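Local coordinates for fatty acid-binding protein TM_1468 (PDB 1MGP) that binds long-chain fatty acids such as palmitate and may play a role in lipid transport or fatty acid metabolism, at residues S118-T123 / G223-Y228; L112-S117 / V141-A146; V260-E265 / T295-G300; Y188-D193 / K213-L218. One frame throughout, in Å; residues are numbered along the deposited sequence.

How the contacts relate
Contact 2 is the most central and is largely buried: strands 110-115 and 138-142 pair in parallel, then join their loops by hydrogen bonds. Contact 1 crosses from the loop after strand 110-115 to strand 224-232, and so from one mixed sheet to the other. It is buried too, with an exposed lysine and glutamate at its rim, and it is hydrogen-bonded to contact 2. Contacts 3 and 4 are partly buried and both reach the second sheet. Contact 3 joins two loops by backbone and amide bonds, whereas contact 4 pairs antiparallel strands with an arginine at its polar margin. Contacts 1, 2 and 3 touch the palmitic acid. Contact 4 touches contacts 1 and 3.

Contact 1: residues S118-T123 / G223-Y228; sequences SKLSGT and GELIPY. With PLM (palmitic acid), chain B.
Lys-119 lays its carbon chain over the start of the second segment. Its CB touches Gly-223 O at 3.5 Å, and its CD meets Glu-224 CG at 3.6 Å. The two long side chains cross obliquely, but their charged ends stay apart, with Lys-119 NZ 6.5 Å from Glu-224 OE2. Here the two meet through methylenes. Gly-223 has positive phi (75°), which favours glycine, and a CB there would press on Lys-119 CD.

Leu-120 comes next and is buried. Its CG lies 3.6 Å from the same Gly-223 O, which Ser-117 OG also reaches with a hydrogen bond. CD2 of Leu-120 packs against Leu-225 CG at 3.9 Å, the two leucines meeting at about a right angle. Both leucine methyls of Leu-225 in turn touch the palmitic acid chain near C9.

Ser-121 turns to the ligand head. With chi1 at 171°, OG stands opposite its own backbone N and donates a short bond of 2.5 Å to PLM O1. The same OG accepts from Thr-123 N, forming an ST turn, and from Thr-123 OG1 at 2.7 Å. Two donors thus fix the hydroxyl that holds the carboxyl group, which Thr-88 also binds. Gly-122 is the N-cap residue of the helix that follows.

The segment 118-123 fills the loop between strand 110-115 and helix 123-133. Across the contact, Gly-223 leads into strand 224-232, an outermost strand of the other sheet, which pairs with strand 214-221.

Contact 2: residues L112-S117 / V141-A146; sequences LVLTLS and VDTLLA. With PLM (palmitic acid), chain B.
The peptide carbonyl of Thr-115 is gripped twice by Thr-143. Thr-143 N approaches nearly end-on at 3.2 Å, while Thr-143 OG1 comes in at 2.7 Å, tilted 28° from the carbonyl plane. The other flat group is the Asp-142 carboxylate. Leu-144 N meets its OD1 from above the plane, making an Asx turn, and Ser-117 CA lies 3.5 Å from that oxygen. OD2 bonds to Ser-118 OG.

Before these loops the strands pair in parallel. Val-141 N donates to Val-113 O at 2.7 Å, and Thr-115 N to Val-141 O at 3.0 Å. Leu-112 CD1 and Val-141 CG2 pack on one face. Past the strands, Ser-117 N bonds to Leu-145 O at 2.7 Å. Leu-116 CD1 and Ala-146 CB then reach the palmitic acid chain.

Thr-143 OG1 also accepts from Leu-145 N, an ST turn. A valine here would probably leave Thr-115 O with one donor fewer and Leu-145 N without its acceptor, so the turn could shift.

This is the parallel pair of a beta-alpha-beta unit with helix 123-133. Its hydrogen bonds continue past the strand ends and hold both loops beside the fatty acid.

Contact 3: residues V260-E265 / T295-G300; sequences VHADNE and THVGPG. With PLM (palmitic acid), chain B.
Ala-262 makes the close part of this contact. Its CB sits 3.5 Å from Gly-298 O and also reaches Val-297 CG2 at the end of helix 291-297. Its carbonyl oxygen accepts from Gly-300 N at 2.8 Å, with the donor in the carbonyl plane and an N-H...O angle of 164°. Pro-299 CA adds a CA-H...O contact to the same oxygen. The turn needs its glycines: at the backbone angles of Gly-298 and Gly-300 a CB would jam against the preceding carbonyl oxygen.

The outer side is looser and more polar. There Asn-264 ND2 donates to Gly-300 O at 3.2 Å, the oxygen lying close to the amide plane but the donor tilted from the carbonyl plane. With chi1 at -172°, CG points opposite the backbone N, which carries the amide toward Gly-300. Its OD1 takes a bond from Gly-267 N and so caps the helix that begins after Asn-264. Pro-299 and Gly-300 are partly exposed here, and Asn-264 N is held by His-261 ND1.

The inner side faces the palmitic acid. PLM C5 lies 3.7 Å above the centre of the His-296 ring, while Val-297 CG1 touches PLM CA. Val-260 CG2 meets the chain nearer its methyl end. His-296 NE2 is hydrogen-bonded to Thr-88, a palmitate-binding residue.

The chemistry thus divides in two. Backbone and amide bonds hold the loops after strand 254-261 and helix 291-297 together, and two valines and the face of the His-296 ring line the fatty acid chain.

Contact 4: residues Y188-D193 / K213-L218; sequences YVSNFD and KIRVCL
Val-189 and Val-216 lie side by side and point the same way, Val-189 CG2 being 4.0 Å from Val-216 CB. Between their backbones Val-189 N donates to Val-216 O at 3.0 Å, and the return bond from Val-216 N to Val-189 O is weak. Phe-192 reaches Val-216 obliquely. Its CE1 touches Val-216 CG1 at 3.8 Å, and its ring edge is turned to Leu-218 CD2. On the face of the sheet carrying Tyr-188 and Cys-217, Tyr-188 CB rests 4.0 Å from Cys-217 SG.

These are neighbouring antiparallel strands, 183-189 and 214-221, in a mixed six-stranded sheet. Val-189 with Val-216 is the hydrogen-bonded pair, and Tyr-188 with Cys-217 the non-hydrogen-bonded one.

Beyond the end of strand 183-189, Ser-190 meets Arg-215 of the neighbouring strand. The arginine chain bends at chi2 (-51°) and runs beside Ser-190, with Arg-215 CD 3.7 Å from Ser-190 CA. Ser-190 OG stands over one face of the guanidinium, offset toward the rim. The guanidinium plane is only 15° from that of the Tyr-188 ring. A water donates to both Ser-190 O and Ile-214 O and lies at the guanidinium edge, so the two facing acceptors are bridged.

Further out, Asp-234 takes a salt bridge from Arg-215 NH1 and a hydrogen bond with Tyr-188 OH. An alanine in place of Arg-215 would probably leave Asp-234 without its charged mate and open a gap beside Ser-190. Helix 234-246 packs on Tyr-188 through Ala-237 and Leu-241, while Leu-195 of helix 193-198 touches Val-189 and Leu-218.

Contact 1: residues S118-T123 / G223-Y228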
# COMPACT_ATOMS: atom_id res chain seq x y z
N SER A 118 -11.47 -0.17 2.80
CA SER A 118 -12.51 -1.06 3.30
C SER A 118 -13.36 -1.55 2.13
O SER A 118 -14.11 -2.52 2.25
CB SER A 118 -13.40 -0.31 4.30
OG SER A 118 -13.98 0.83 3.70
N LYS A 119 -13.25 -0.87 0.99
CA LYS A 119 -14.00 -1.24 -0.20
C LYS A 119 -13.30 -2.33 -0.99
O LYS A 119 -13.87 -2.91 -1.91
CB LYS A 119 -14.21 -0.01 -1.10
CG LYS A 119 -15.04 1.08 -0.45
CD LYS A 119 -15.24 2.25 -1.39
CE LYS A 119 -16.18 3.27 -0.78
NZ LYS A 119 -15.71 3.66 0.58
N LEU A 120 -12.05 -2.61 -0.62
CA LEU A 120 -11.26 -3.62 -1.31
C LEU A 120 -11.04 -4.88 -0.49
O LEU A 120 -10.68 -5.93 -1.03
CB LEU A 120 -9.89 -3.04 -1.67
CG LEU A 120 -9.84 -1.77 -2.51
CD1 LEU A 120 -8.38 -1.32 -2.64
CD2 LEU A 120 -10.45 -2.04 -3.89
N SER A 121 -11.25 -4.78 0.81
CA SER A 121 -10.99 -5.91 1.69
C SER A 121 -11.72 -5.79 3.02
O SER A 121 -12.12 -4.69 3.42
CB SER A 121 -9.48 -6.00 1.94
OG SER A 121 -9.16 -6.94 2.94
N GLY A 122 -11.89 -6.92 3.69
CA GLY A 122 -12.55 -6.91 4.98
C GLY A 122 -11.53 -6.68 6.09
O GLY A 122 -11.85 -6.79 7.26
N THR A 123 -10.30 -6.36 5.70
CA THR A 123 -9.23 -6.13 6.67
C THR A 123 -9.58 -5.04 7.68
O THR A 123 -9.36 -5.22 8.88
CB THR A 123 -7.92 -5.78 5.95
OG1 THR A 123 -7.52 -6.89 5.13
CG2 THR A 123 -6.81 -5.49 6.97
N GLY A 223 -11.47 5.09 -2.42
CA GLY A 223 -11.24 3.70 -2.04
C GLY A 223 -11.50 2.61 -3.07
O GLY A 223 -11.43 1.43 -2.73
N GLU A 224 -11.80 2.99 -4.31
CA GLU A 224 -12.07 2.00 -5.36
C GLU A 224 -11.06 2.10 -6.50
O GLU A 224 -10.53 3.17 -6.77
CB GLU A 224 -13.48 2.19 -5.92
CG GLU A 224 -14.59 2.04 -4.90
CD GLU A 224 -15.97 2.11 -5.54
OE1 GLU A 224 -16.26 3.12 -6.21
OE2 GLU A 224 -16.75 1.15 -5.36
N LEU A 225 -10.81 0.97 -7.16
CA LEU A 225 -9.87 0.92 -8.27
C LEU A 225 -10.56 1.44 -9.54
O LEU A 225 -11.53 0.85 -10.01
CB LEU A 225 -9.39 -0.51 -8.50
CG LEU A 225 -8.69 -1.17 -7.31
CD1 LEU A 225 -8.24 -2.57 -7.71
CD2 LEU A 225 -7.49 -0.33 -6.88
N ILE A 226 -10.04 2.53 -10.09
CA ILE A 226 -10.63 3.12 -11.28
C ILE A 226 -9.76 3.09 -12.52
O ILE A 226 -8.79 3.83 -12.63
CB ILE A 226 -11.01 4.60 -11.03
CG1 ILE A 226 -11.88 4.73 -9.78
CG2 ILE A 226 -11.71 5.16 -12.27
CD1 ILE A 226 -13.15 3.89 -9.80
N PRO A 227 -10.09 2.21 -13.49
CA PRO A 227 -9.30 2.14 -14.72
C PRO A 227 -9.63 3.42 -15.48
O PRO A 227 -10.81 3.72 -15.70
CB PRO A 227 -9.86 0.91 -15.43
CG PRO A 227 -10.42 0.08 -14.31
CD PRO A 227 -11.06 1.11 -13.43
N TYR A 228 -8.63 4.20 -15.87
CA TYR A 228 -8.94 5.43 -16.59
C TYR A 228 -8.31 5.52 -17.97
O TYR A 228 -8.58 6.46 -18.71
CB TYR A 228 -8.52 6.66 -15.77
CG TYR A 228 -7.03 6.82 -15.56
CD1 TYR A 228 -6.37 6.18 -14.50
CD2 TYR A 228 -6.27 7.60 -16.44
CE1 TYR A 228 -4.99 6.32 -14.32
CE2 TYR A 228 -4.89 7.74 -16.26
CZ TYR A 228 -4.26 7.10 -15.21
OH TYR A 228 -2.90 7.25 -15.04
C1 PLM B . -8.27 -9.52 0.74
O1 PLM B . -9.00 -9.10 1.66
O2 PLM B . -8.32 -10.69 0.32
C2 PLM B . -7.28 -8.55 0.11
C3 PLM B . -7.78 -7.91 -1.19
C4 PLM B . -6.73 -6.98 -1.75
C5 PLM B . -7.19 -6.32 -3.04
C6 PLM B . -6.06 -5.60 -3.74
C7 PLM B . -6.53 -4.98 -5.05
C8 PLM B . -5.35 -4.48 -5.86
C9 PLM B . -5.08 -3.00 -5.59
CA PLM B . -3.68 -2.62 -6.01
CB PLM B . -3.44 -1.14 -5.84
CC PLM B . -2.03 -0.78 -6.26
CD PLM B . -1.75 0.71 -6.10
CE PLM B . -0.31 1.04 -6.52
CF PLM B . 0.03 2.53 -6.35
CG PLM B . 0.61 2.82 -4.97

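Contact 2: residues L112-S117 / V141-A146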
# COMPACT_ATOMS: atom_id res chain seq x y z
N LEU A 112 -1.77 2.44 16.52
CA LEU A 112 -2.41 3.14 15.42
C LEU A 112 -2.32 2.22 14.20
O LEU A 112 -1.23 1.96 13.69
CB LEU A 112 -1.71 4.47 15.13
CG LEU A 112 -2.23 5.25 13.91
CD1 LEU A 112 -3.68 5.63 14.12
CD2 LEU A 112 -1.37 6.49 13.69
N VAL A 113 -3.47 1.73 13.75
CA VAL A 113 -3.54 0.82 12.61
C VAL A 113 -4.09 1.50 11.36
O VAL A 113 -5.15 2.11 11.40
CB VAL A 113 -4.45 -0.39 12.93
CG1 VAL A 113 -4.41 -1.39 11.78
CG2 VAL A 113 -4.02 -1.04 14.25
N LEU A 114 -3.37 1.38 10.25
CA LEU A 114 -3.82 1.94 8.98
C LEU A 114 -4.01 0.76 8.03
O LEU A 114 -3.04 0.07 7.69
CB LEU A 114 -2.78 2.91 8.40
CG LEU A 114 -2.59 4.24 9.14
CD1 LEU A 114 -1.70 4.03 10.35
CD2 LEU A 114 -1.94 5.26 8.21
N THR A 115 -5.24 0.52 7.59
CA THR A 115 -5.52 -0.60 6.69
C THR A 115 -5.85 -0.14 5.29
O THR A 115 -6.18 1.03 5.06
CB THR A 115 -6.72 -1.44 7.18
OG1 THR A 115 -7.94 -0.72 6.93
CG2 THR A 115 -6.60 -1.72 8.68
N LEU A 116 -5.77 -1.06 4.33
CA LEU A 116 -6.10 -0.74 2.95
C LEU A 116 -7.61 -0.51 2.90
O LEU A 116 -8.34 -0.88 3.82
CB LEU A 116 -5.73 -1.88 2.00
CG LEU A 116 -6.71 -3.06 1.91
CD1 LEU A 116 -6.45 -3.84 0.63
CD2 LEU A 116 -6.56 -3.94 3.13
N SER A 117 -8.05 0.11 1.81
CA SER A 117 -9.46 0.43 1.58
C SER A 117 -10.47 -0.62 2.05
O SER A 117 -10.35 -1.81 1.73
CB SER A 117 -9.69 0.69 0.09
OG SER A 117 -11.02 1.12 -0.14
N VAL A 141 -7.57 3.26 11.07
CA VAL A 141 -7.84 4.21 10.02
C VAL A 141 -8.06 3.51 8.69
O VAL A 141 -7.20 2.74 8.24
CB VAL A 141 -6.65 5.19 9.84
CG1 VAL A 141 -6.96 6.20 8.73
CG2 VAL A 141 -6.35 5.90 11.16
N ASP A 142 -9.21 3.76 8.07
CA ASP A 142 -9.51 3.19 6.77
C ASP A 142 -8.87 4.17 5.79
O ASP A 142 -9.42 5.23 5.51
CB ASP A 142 -11.03 3.14 6.56
CG ASP A 142 -11.42 2.65 5.17
OD1 ASP A 142 -10.53 2.19 4.42
OD2 ASP A 142 -12.62 2.72 4.83
N THR A 143 -7.68 3.82 5.30
CA THR A 143 -6.98 4.72 4.39
C THR A 143 -7.66 4.92 3.05
O THR A 143 -7.39 5.91 2.36
CB THR A 143 -5.55 4.22 4.10
OG1 THR A 143 -5.61 3.03 3.31
CG2 THR A 143 -4.81 3.93 5.41
N LEU A 144 -8.53 3.98 2.68
CA LEU A 144 -9.22 4.03 1.39
C LEU A 144 -8.17 4.00 0.28
O LEU A 144 -8.38 4.52 -0.82
CB LEU A 144 -10.08 5.30 1.28
CG LEU A 144 -11.29 5.30 2.22
CD1 LEU A 144 -12.09 6.58 2.04
CD2 LEU A 144 -12.16 4.09 1.92
N LEU A 145 -7.03 3.39 0.58
CA LEU A 145 -5.93 3.27 -0.37
C LEU A 145 -5.39 1.85 -0.37
O LEU A 145 -5.96 0.98 0.28
CB LEU A 145 -4.80 4.24 0.00
CG LEU A 145 -5.12 5.72 -0.20
CD1 LEU A 145 -4.02 6.58 0.41
CD2 LEU A 145 -5.26 6.01 -1.69
N ALA A 146 -4.31 1.63 -1.11
CA ALA A 146 -3.69 0.31 -1.20
C ALA A 146 -2.24 0.43 -1.65
O ALA A 146 -1.83 1.45 -2.20
CB ALA A 146 -4.49 -0.58 -2.16
C1 PLM B . -8.27 -9.52 0.74
O1 PLM B . -9.00 -9.10 1.66
O2 PLM B . -8.32 -10.69 0.32
C2 PLM B . -7.28 -8.55 0.11
C3 PLM B . -7.78 -7.91 -1.19
C4 PLM B . -6.73 -6.98 -1.75
C5 PLM B . -7.19 -6.32 -3.04
C6 PLM B . -6.06 -5.60 -3.74
C7 PLM B . -6.53 -4.98 -5.05
C8 PLM B . -5.35 -4.48 -5.86
C9 PLM B . -5.08 -3.00 -5.59
CA PLM B . -3.68 -2.62 -6.01
CB PLM B . -3.44 -1.14 -5.84
CC PLM B . -2.03 -0.78 -6.26
CD PLM B . -1.75 0.71 -6.10
CE PLM B . -0.31 1.04 -6.52
CF PLM B . 0.03 2.53 -6.35
CG PLM B . 0.61 2.82 -4.97

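Contact 3: residues V260-E265 / T295-G300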
# COMPACT_ATOMS: atom_id res chain seq x y z
N VAL A 260 6.38 1.63 -6.57
CA VAL A 260 6.14 0.22 -6.33
C VAL A 260 6.17 -0.55 -7.64
O VAL A 260 5.92 0.02 -8.71
CB VAL A 260 4.79 -0.03 -5.60
CG1 VAL A 260 4.83 0.61 -4.21
CG2 VAL A 260 3.63 0.55 -6.40
N HIS A 261 6.48 -1.84 -7.55
CA HIS A 261 6.54 -2.68 -8.73
C HIS A 261 6.31 -4.13 -8.33
O HIS A 261 6.59 -4.53 -7.20
CB HIS A 261 7.92 -2.55 -9.39
CG HIS A 261 9.04 -3.13 -8.58
ND1 HIS A 261 9.47 -4.44 -8.74
CD2 HIS A 261 9.79 -2.61 -7.59
CE1 HIS A 261 10.43 -4.69 -7.88
NE2 HIS A 261 10.65 -3.59 -7.17
N ALA A 262 5.79 -4.92 -9.27
CA ALA A 262 5.56 -6.34 -9.04
C ALA A 262 6.56 -7.05 -9.94
O ALA A 262 6.25 -7.42 -11.08
CB ALA A 262 4.13 -6.72 -9.42
N ASP A 263 7.78 -7.22 -9.43
CA ASP A 263 8.86 -7.87 -10.14
C ASP A 263 9.21 -7.14 -11.43
O ASP A 263 9.34 -7.75 -12.49
CB ASP A 263 8.50 -9.33 -10.45
CG ASP A 263 9.70 -10.16 -10.88
OD1 ASP A 263 10.84 -9.77 -10.55
OD2 ASP A 263 9.50 -11.20 -11.53
N ASN A 264 9.36 -5.82 -11.33
CA ASN A 264 9.72 -4.99 -12.48
C ASN A 264 10.40 -3.75 -11.94
O ASN A 264 9.89 -2.63 -12.06
CB ASN A 264 8.48 -4.60 -13.28
CG ASN A 264 8.83 -3.89 -14.58
OD1 ASN A 264 9.99 -3.56 -14.81
ND2 ASN A 264 7.83 -3.65 -15.42
N GLU A 265 11.57 -3.94 -11.33
CA GLU A 265 12.30 -2.83 -10.74
C GLU A 265 12.73 -1.78 -11.76
O GLU A 265 12.62 -0.58 -11.50
CB GLU A 265 13.52 -3.36 -9.99
CG GLU A 265 14.28 -2.28 -9.23
CD GLU A 265 15.36 -2.84 -8.33
OE1 GLU A 265 16.28 -3.50 -8.85
OE2 GLU A 265 15.27 -2.62 -7.10
N THR A 295 -0.73 -10.64 -6.38
CA THR A 295 -1.72 -11.63 -6.80
C THR A 295 -2.84 -10.93 -7.56
O THR A 295 -3.37 -11.46 -8.53
CB THR A 295 -2.31 -12.38 -5.58
OG1 THR A 295 -1.29 -13.17 -4.96
CG2 THR A 295 -3.46 -13.30 -6.02
N HIS A 296 -3.21 -9.74 -7.11
CA HIS A 296 -4.27 -8.99 -7.76
C HIS A 296 -3.86 -8.19 -9.00
O HIS A 296 -4.58 -8.19 -10.00
CB HIS A 296 -4.94 -8.05 -6.75
CG HIS A 296 -5.86 -8.76 -5.80
ND1 HIS A 296 -7.19 -8.98 -6.07
CD2 HIS A 296 -5.62 -9.34 -4.60
CE1 HIS A 296 -7.73 -9.67 -5.09
NE2 HIS A 296 -6.80 -9.91 -4.18
N VAL A 297 -2.70 -7.54 -8.95
CA VAL A 297 -2.27 -6.74 -10.10
C VAL A 297 -1.50 -7.50 -11.17
O VAL A 297 -1.54 -7.14 -12.35
CB VAL A 297 -1.44 -5.51 -9.66
CG1 VAL A 297 -2.25 -4.65 -8.71
CG2 VAL A 297 -0.14 -5.94 -9.00
N GLY A 298 -0.81 -8.56 -10.76
CA GLY A 298 -0.05 -9.36 -11.71
C GLY A 298 1.38 -8.88 -11.89
O GLY A 298 1.66 -7.69 -11.73
N PRO A 299 2.31 -9.78 -12.21
CA PRO A 299 3.71 -9.40 -12.41
C PRO A 299 3.81 -8.33 -13.51
O PRO A 299 2.97 -8.29 -14.41
CB PRO A 299 4.37 -10.71 -12.82
CG PRO A 299 3.59 -11.73 -12.04
CD PRO A 299 2.16 -11.25 -12.24
N GLY A 300 4.81 -7.47 -13.43
CA GLY A 300 4.98 -6.44 -14.43
C GLY A 300 4.40 -5.08 -14.04
O GLY A 300 4.78 -4.05 -14.60
C1 PLM B . -8.27 -9.52 0.74
O1 PLM B . -9.00 -9.10 1.66
O2 PLM B . -8.32 -10.69 0.32
C2 PLM B . -7.28 -8.55 0.11
C3 PLM B . -7.78 -7.91 -1.19
C4 PLM B . -6.73 -6.98 -1.75
C5 PLM B . -7.19 -6.32 -3.04
C6 PLM B . -6.06 -5.60 -3.74
C7 PLM B . -6.53 -4.98 -5.05
C8 PLM B . -5.35 -4.48 -5.86
C9 PLM B . -5.08 -3.00 -5.59
CA PLM B . -3.68 -2.62 -6.01
CB PLM B . -3.44 -1.14 -5.84
CC PLM B . -2.03 -0.78 -6.26
CD PLM B . -1.75 0.71 -6.10
CE PLM B . -0.31 1.04 -6.52
CF PLM B . 0.03 2.53 -6.35
CG PLM B . 0.61 2.82 -4.97

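Contact 4: residues Y188-D193 / K213-L218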
# COMPACT_ATOMS: atom_id res chain seq x y z
N TYR A 188 -0.18 1.15 -13.30
CA TYR A 188 -0.64 0.48 -14.50
C TYR A 188 -0.22 -0.98 -14.43
O TYR A 188 0.77 -1.33 -13.80
CB TYR A 188 -0.07 1.15 -15.76
CG TYR A 188 1.42 0.98 -15.98
CD1 TYR A 188 1.93 -0.19 -16.53
CD2 TYR A 188 2.31 2.01 -15.67
CE1 TYR A 188 3.30 -0.33 -16.78
CE2 TYR A 188 3.66 1.88 -15.91
CZ TYR A 188 4.16 0.71 -16.47
OH TYR A 188 5.51 0.60 -16.71
N VAL A 189 -1.01 -1.84 -15.06
CA VAL A 189 -0.73 -3.27 -15.07
C VAL A 189 -0.44 -3.72 -16.49
O VAL A 189 -0.80 -3.04 -17.46
CB VAL A 189 -1.93 -4.07 -14.51
CG1 VAL A 189 -2.22 -3.65 -13.07
CG2 VAL A 189 -3.16 -3.83 -15.38
N SER A 190 0.23 -4.87 -16.62
CA SER A 190 0.59 -5.44 -17.91
C SER A 190 -0.46 -6.41 -18.40
O SER A 190 -0.68 -6.55 -19.60
CB SER A 190 1.93 -6.18 -17.81
OG SER A 190 2.98 -5.29 -17.46
N ASN A 191 -1.10 -7.11 -17.47
CA ASN A 191 -2.12 -8.09 -17.81
C ASN A 191 -3.35 -7.90 -16.94
O ASN A 191 -3.42 -8.42 -15.83
CB ASN A 191 -1.58 -9.51 -17.64
CG ASN A 191 -2.56 -10.56 -18.13
OD1 ASN A 191 -3.74 -10.28 -18.31
ND2 ASN A 191 -2.06 -11.77 -18.34
N PHE A 192 -4.32 -7.16 -17.47
CA PHE A 192 -5.56 -6.86 -16.77
C PHE A 192 -6.34 -8.07 -16.24
O PHE A 192 -7.18 -7.93 -15.35
CB PHE A 192 -6.47 -6.03 -17.68
CG PHE A 192 -7.54 -5.26 -16.95
CD1 PHE A 192 -7.20 -4.27 -16.05
CD2 PHE A 192 -8.89 -5.52 -17.19
CE1 PHE A 192 -8.18 -3.53 -15.39
CE2 PHE A 192 -9.88 -4.79 -16.54
CZ PHE A 192 -9.53 -3.79 -15.64
N ASP A 193 -6.09 -9.26 -16.79
CA ASP A 193 -6.81 -10.45 -16.34
C ASP A 193 -6.62 -10.76 -14.86
O ASP A 193 -7.49 -11.36 -14.24
CB ASP A 193 -6.43 -11.67 -17.17
CG ASP A 193 -6.92 -11.58 -18.60
OD1 ASP A 193 -7.98 -10.96 -18.82
OD2 ASP A 193 -6.24 -12.13 -19.49
N LYS A 213 0.97 -5.79 -25.90
CA LYS A 213 1.66 -4.62 -25.34
C LYS A 213 0.74 -3.58 -24.71
O LYS A 213 1.17 -2.47 -24.40
CB LYS A 213 2.56 -3.97 -26.40
CG LYS A 213 3.32 -4.96 -27.31
CD LYS A 213 4.05 -6.05 -26.52
CE LYS A 213 5.28 -5.51 -25.79
NZ LYS A 213 6.31 -5.07 -26.74
N ILE A 214 -0.53 -3.93 -24.52
CA ILE A 214 -1.48 -2.99 -23.93
C ILE A 214 -1.21 -2.84 -22.43
O ILE A 214 -0.82 -3.80 -21.76
CB ILE A 214 -2.94 -3.45 -24.12
CG1 ILE A 214 -3.90 -2.36 -23.65
CG2 ILE A 214 -3.20 -4.74 -23.34
CD1 ILE A 214 -3.82 -1.08 -24.46
N ARG A 215 -1.39 -1.63 -21.92
CA ARG A 215 -1.20 -1.36 -20.50
C ARG A 215 -2.41 -0.58 -20.00
O ARG A 215 -2.79 0.43 -20.58
CB ARG A 215 0.08 -0.55 -20.27
CG ARG A 215 1.35 -1.26 -20.73
CD ARG A 215 1.43 -2.68 -20.17
NE ARG A 215 2.26 -3.56 -20.98
CZ ARG A 215 3.58 -3.43 -21.10
NH1 ARG A 215 4.20 -2.45 -20.45
NH2 ARG A 215 4.27 -4.27 -21.86
N VAL A 216 -3.01 -1.07 -18.92
CA VAL A 216 -4.17 -0.41 -18.34
C VAL A 216 -3.73 0.42 -17.14
O VAL A 216 -3.10 -0.09 -16.21
CB VAL A 216 -5.23 -1.44 -17.88
CG1 VAL A 216 -6.45 -0.73 -17.30
CG2 VAL A 216 -5.65 -2.30 -19.06
N CYS A 217 -4.06 1.71 -17.17
CA CYS A 217 -3.71 2.63 -16.10
C CYS A 217 -4.88 2.83 -15.17
O CYS A 217 -6.01 3.05 -15.60
CB CYS A 217 -3.30 3.98 -16.70
SG CYS A 217 -2.02 3.85 -17.94
N LEU A 218 -4.60 2.77 -13.87
CA LEU A 218 -5.65 2.95 -12.87
C LEU A 218 -5.21 3.87 -11.75
O LEU A 218 -4.03 4.18 -11.61
CB LEU A 218 -6.04 1.61 -12.25
CG LEU A 218 -6.50 0.45 -13.12
CD1 LEU A 218 -5.30 -0.39 -13.57
CD2 LEU A 218 -7.45 -0.41 -12.31
O HOH W 1 0.29 -6.38 -21.98